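Local structure of malate Synthase (Haloferax volcanii, 3OYZ) at the interface of chains A and B. The protein catalyses the Claisen condensation of acetyl-CoA with glyoxylate and the hydrolysis of the malyl-CoA intermediate to malate and CoA, a magnesium-dependent step of the glyoxylate cycle. Sequence-based numbering; all coordinates share one arbitrary frame. Chains: chain A/B, Malate Synthase.

Contact 1: the interface of chains A and B. Residues chain A 269, 272-275; chain B 419-420.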
# COMPACT_ATOMS: atom_id res chain seq x y z
N THR A 269 -4.42 -3.57 -27.44
CA THR A 269 -4.69 -2.21 -27.94
C THR A 269 -4.71 -1.18 -26.83
O THR A 269 -4.30 -0.04 -27.01
CB THR A 269 -6.15 -2.11 -28.52
OG1 THR A 269 -6.49 -3.31 -29.21
CG2 THR A 269 -6.28 -0.95 -29.44
N LEU A 272 -1.58 1.17 -26.02
CA LEU A 272 -1.17 1.94 -27.18
C LEU A 272 -1.77 3.35 -27.13
O LEU A 272 -2.94 3.54 -26.83
CB LEU A 272 -1.53 1.18 -28.46
CG LEU A 272 -0.87 -0.21 -28.61
CD1 LEU A 272 -1.26 -0.82 -29.93
CD2 LEU A 272 0.64 -0.25 -28.47
N PRO A 273 -0.95 4.38 -27.35
CA PRO A 273 -1.58 5.69 -27.30
C PRO A 273 -2.60 5.94 -28.44
O PRO A 273 -2.60 5.23 -29.44
CB PRO A 273 -0.38 6.65 -27.35
CG PRO A 273 0.78 5.86 -27.89
CD PRO A 273 0.48 4.40 -27.72
N PRO A 274 -3.54 6.88 -28.28
CA PRO A 274 -4.55 7.01 -29.32
C PRO A 274 -4.08 7.61 -30.68
O PRO A 274 -3.02 8.26 -30.79
CB PRO A 274 -5.61 7.91 -28.66
CG PRO A 274 -5.33 7.79 -27.16
CD PRO A 274 -3.83 7.80 -27.17
N LYS A 275 -4.89 7.32 -31.70
CA LYS A 275 -4.74 7.88 -33.06
C LYS A 275 -4.79 9.41 -33.01
O LYS A 275 -3.84 10.09 -33.43
CB LYS A 275 -5.77 7.30 -34.04
CG LYS A 275 -6.65 6.15 -33.50
CD LYS A 275 -6.82 5.00 -34.51
CE LYS A 275 -8.30 4.65 -34.66
NZ LYS A 275 -8.52 3.17 -34.59
N ARG B 419 -3.83 1.67 -37.88
CA ARG B 419 -4.26 2.44 -36.71
C ARG B 419 -3.65 3.84 -36.65
O ARG B 419 -4.37 4.78 -36.33
CB ARG B 419 -4.17 1.60 -35.40
CG ARG B 419 -3.60 2.31 -34.18
CD ARG B 419 -3.40 1.39 -32.93
NE ARG B 419 -3.52 2.23 -31.74
CZ ARG B 419 -4.64 2.35 -31.03
NH1 ARG B 419 -5.71 1.65 -31.37
NH2 ARG B 419 -4.71 3.17 -29.98
N TYR B 420 -2.37 4.02 -37.00
CA TYR B 420 -1.73 5.33 -36.93
C TYR B 420 -1.46 6.10 -38.23
O TYR B 420 -1.34 7.33 -38.19
CB TYR B 420 -0.38 5.27 -36.19
CG TYR B 420 -0.52 4.86 -34.74
CD1 TYR B 420 -1.09 5.70 -33.80
CD2 TYR B 420 -0.13 3.59 -34.34
CE1 TYR B 420 -1.25 5.30 -32.46
CE2 TYR B 420 -0.28 3.17 -33.03
CZ TYR B 420 -0.82 4.03 -32.10
OH TYR B 420 -0.94 3.59 -30.81
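The phenol ring of B:Tyr420 meets chain A along its edge, where the backbone oxygens of A:Pro273 and A:Pro274 lie in its plane, while B:Arg419 CG of its own chain rests 3.6 Å above one face, displaced toward the rim. The guanidinium of B:Arg419 likewise works by its edge: the carbonyl carbon of A:Pro273 and B:Tyr420 CE2 lie in its plane. Both groups converge on one acceptor, A:Pro273 O. The phenol B:Tyr420 OH donates to A:Pro273 O over 2.7 Å, in the carbonyl plane and on a lone pair. B:Arg419 NH2 reaches A:Pro273 O at 3.0 Å in a nearly straight bond, but from 54° above that plane. Within chain B, B:Arg419 NE donates to B:Tyr420 OH at 3.1 Å, almost straight at 173°, which ties the two donors together and is likely to strengthen the phenol as a donor. The arginine has CD anti to CA (chi2 -174°) and stays extended on to NE, carrying its head past the tyrosine. Its outer nitrogen NH1 then touches the methyl A:Thr269 CG2 at 3.3 Å, and A:Leu272 CB lies 3.4 Å from B:Tyr420 OH. In the fold, the end of helix 413-420 of one subunit docks on the C-terminal end of helix 261-269 of its neighbour and the proline-containing loop after it.

Contact 2: the interface of chains A and B. Residues chain A 7-10, 12; chain B 401, 404-405, 408-409.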
# COMPACT_ATOMS: atom_id res chain seq x y z
N ASP A 7 14.62 -10.21 -23.75
CA ASP A 7 14.23 -9.55 -25.01
C ASP A 7 13.00 -8.64 -24.90
O ASP A 7 12.97 -7.61 -25.61
CB ASP A 7 13.94 -10.52 -26.17
CG ASP A 7 15.13 -11.38 -26.58
OD1 ASP A 7 16.31 -11.11 -26.21
OD2 ASP A 7 14.83 -12.37 -27.30
N ARG A 8 11.96 -9.04 -24.15
CA ARG A 8 10.74 -8.21 -24.21
C ARG A 8 10.87 -7.25 -23.04
O ARG A 8 10.70 -7.63 -21.88
CB ARG A 8 9.40 -8.93 -24.16
CG ARG A 8 8.76 -9.49 -25.47
CD ARG A 8 8.89 -8.64 -26.74
NE ARG A 8 8.11 -7.39 -26.76
CZ ARG A 8 6.82 -7.28 -27.02
NH1 ARG A 8 6.10 -8.36 -27.32
NH2 ARG A 8 6.25 -6.09 -26.99
N GLU A 9 11.08 -5.99 -23.39
CA GLU A 9 11.04 -4.94 -22.42
C GLU A 9 9.64 -4.64 -21.86
O GLU A 9 9.51 -4.27 -20.69
CB GLU A 9 11.66 -3.73 -23.10
CG GLU A 9 12.00 -2.64 -22.14
CD GLU A 9 12.73 -1.55 -22.90
OE1 GLU A 9 13.43 -1.91 -23.87
OE2 GLU A 9 12.58 -0.35 -22.56
N PHE A 10 8.60 -4.83 -22.67
CA PHE A 10 7.20 -4.62 -22.28
C PHE A 10 6.40 -5.84 -22.70
O PHE A 10 6.69 -6.37 -23.80
CB PHE A 10 6.59 -3.42 -23.01
CG PHE A 10 7.18 -2.09 -22.62
CD1 PHE A 10 6.55 -1.29 -21.68
CD2 PHE A 10 8.32 -1.61 -23.24
CE1 PHE A 10 7.05 -0.02 -21.36
CE2 PHE A 10 8.88 -0.38 -22.87
CZ PHE A 10 8.24 0.41 -21.92
N ARG A 12 2.27 -6.79 -22.98
CA ARG A 12 0.89 -6.31 -22.86
C ARG A 12 -0.04 -7.41 -22.46
O ARG A 12 -1.02 -7.14 -21.76
CB ARG A 12 0.38 -5.78 -24.24
CG ARG A 12 1.13 -4.53 -24.71
CD ARG A 12 0.75 -4.20 -26.18
NE ARG A 12 1.35 -5.24 -27.01
CZ ARG A 12 1.14 -5.33 -28.33
NH1 ARG A 12 0.33 -4.45 -28.93
NH2 ARG A 12 1.81 -6.23 -29.04
N LEU B 401 6.88 1.97 -25.20
CA LEU B 401 6.10 0.79 -25.35
C LEU B 401 5.77 0.58 -26.84
O LEU B 401 5.85 -0.54 -27.31
CB LEU B 401 4.81 0.91 -24.55
CG LEU B 401 3.82 -0.11 -25.07
CD1 LEU B 401 4.04 -1.45 -24.49
CD2 LEU B 401 2.40 0.27 -24.77
N ASP B 404 8.93 -0.79 -28.54
CA ASP B 404 9.13 -2.17 -28.14
C ASP B 404 8.26 -3.11 -28.96
O ASP B 404 8.75 -4.15 -29.37
CB ASP B 404 8.81 -2.45 -26.66
CG ASP B 404 9.27 -3.82 -26.22
OD1 ASP B 404 10.47 -4.12 -26.36
OD2 ASP B 404 8.48 -4.66 -25.74
N VAL B 405 6.98 -2.77 -29.08
CA VAL B 405 5.97 -3.54 -29.77
C VAL B 405 6.25 -3.60 -31.28
O VAL B 405 6.23 -4.67 -31.88
CB VAL B 405 4.59 -2.92 -29.57
CG1 VAL B 405 3.63 -3.53 -30.60
CG2 VAL B 405 4.03 -3.19 -28.17
N ASN B 408 9.31 -5.87 -31.98
CA ASN B 408 9.27 -7.27 -31.61
C ASN B 408 8.05 -7.96 -32.17
O ASN B 408 7.92 -9.17 -32.02
CB ASN B 408 9.31 -7.43 -30.07
CG ASN B 408 10.69 -7.15 -29.52
OD1 ASN B 408 11.57 -8.00 -29.55
ND2 ASN B 408 10.87 -5.96 -28.97
N ARG B 409 7.13 -7.18 -32.75
CA ARG B 409 5.91 -7.75 -33.27
C ARG B 409 5.76 -7.46 -34.79
O ARG B 409 4.82 -6.78 -35.20
CB ARG B 409 4.71 -7.30 -32.42
CG ARG B 409 4.66 -7.88 -30.97
CD ARG B 409 4.65 -9.42 -30.94
NE ARG B 409 3.54 -10.06 -31.63
CZ ARG B 409 2.34 -10.25 -31.11
NH1 ARG B 409 2.10 -9.86 -29.86
NH2 ARG B 409 1.37 -10.85 -31.78
O HOH W 1 12.63 -2.51 -26.71
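Carboxylate oxygen OD2 of B:Asp404 is gripped by three donors of the chain A N-terminal segment, in a subunit contact of this malate synthase of the HpcH/HpaI aldolase family. A:Arg8 approaches side-on: its NE and its NH2 each lie 2.9 Å from B:Asp404 OD2, so the salt bridge converges on one oxygen instead of pairing across both. The oxygen lies near the guanidinium plane, yet both nitrogens come from above the carboxylate plane, and the two planes are 36° apart. The third donor is the backbone A:Phe10 N, 3.1 Å from B:Asp404 OD2. All three bonds are bent, to about 145° at the hydrogen. The other carboxylate oxygen, B:Asp404 OD1, binds a water at 2.7 Å that also contacts A:Glu9 OE1, bridging two acidic groups. B:Asp404 CG is anti to its backbone N (chi1 -169°), which points the carboxylate from helix 397-408 toward chain A.

Bends at chi2 and chi3 let the A:Arg8 chain slide antiparallel past B:Asn408, with A:Arg8 CD 3.6 Å from B:Asn408 CB. B:Asn408 is fixed in turn by its amide ND2, which donates to B:Asp404 O one helical turn back. An alanine in place of A:Arg8 would probably leave the B:Asp404 carboxylate without its charged mate and open a gap beside B:Asn408.

Apolar packing flanks the salt bridge. B:Leu401 CA sits over the centre of the A:Phe10 ring, 3.8 Å from the centroid, and the methyl B:Leu401 CD1 touches A:Phe10 CB, while B:Asp404 CB packs against ring atom CD2. On the other flank, B:Val405 CG2 lies 3.5 Å above the centre of the A:Arg12 guanidinium plane, a methyl against a flat cation, while B:Val405 CG1 approaches A:Arg12 NH2.

Contact 1 and contact 2 lie about 15 Å apart, measured between the centres of their C-alpha atoms, and share no residue. Both use the C-terminal helices of chain B: helix 413-420 in contact 1 and helix 397-408 in contact 2, joined through the short 3-10 helix 410-412. Chain A supplies two segments distant in sequence, the C-terminal end of helix 261-269 with the loop after it and the N-terminal stretch leading into strand 13-18. The C-terminal region thus docks on its neighbour at two points, consistent with the trimer. The centres lie about 31 and 26 Å from A:Asp388, chain A's predicted proton acceptor, making direct contact with it unlikely.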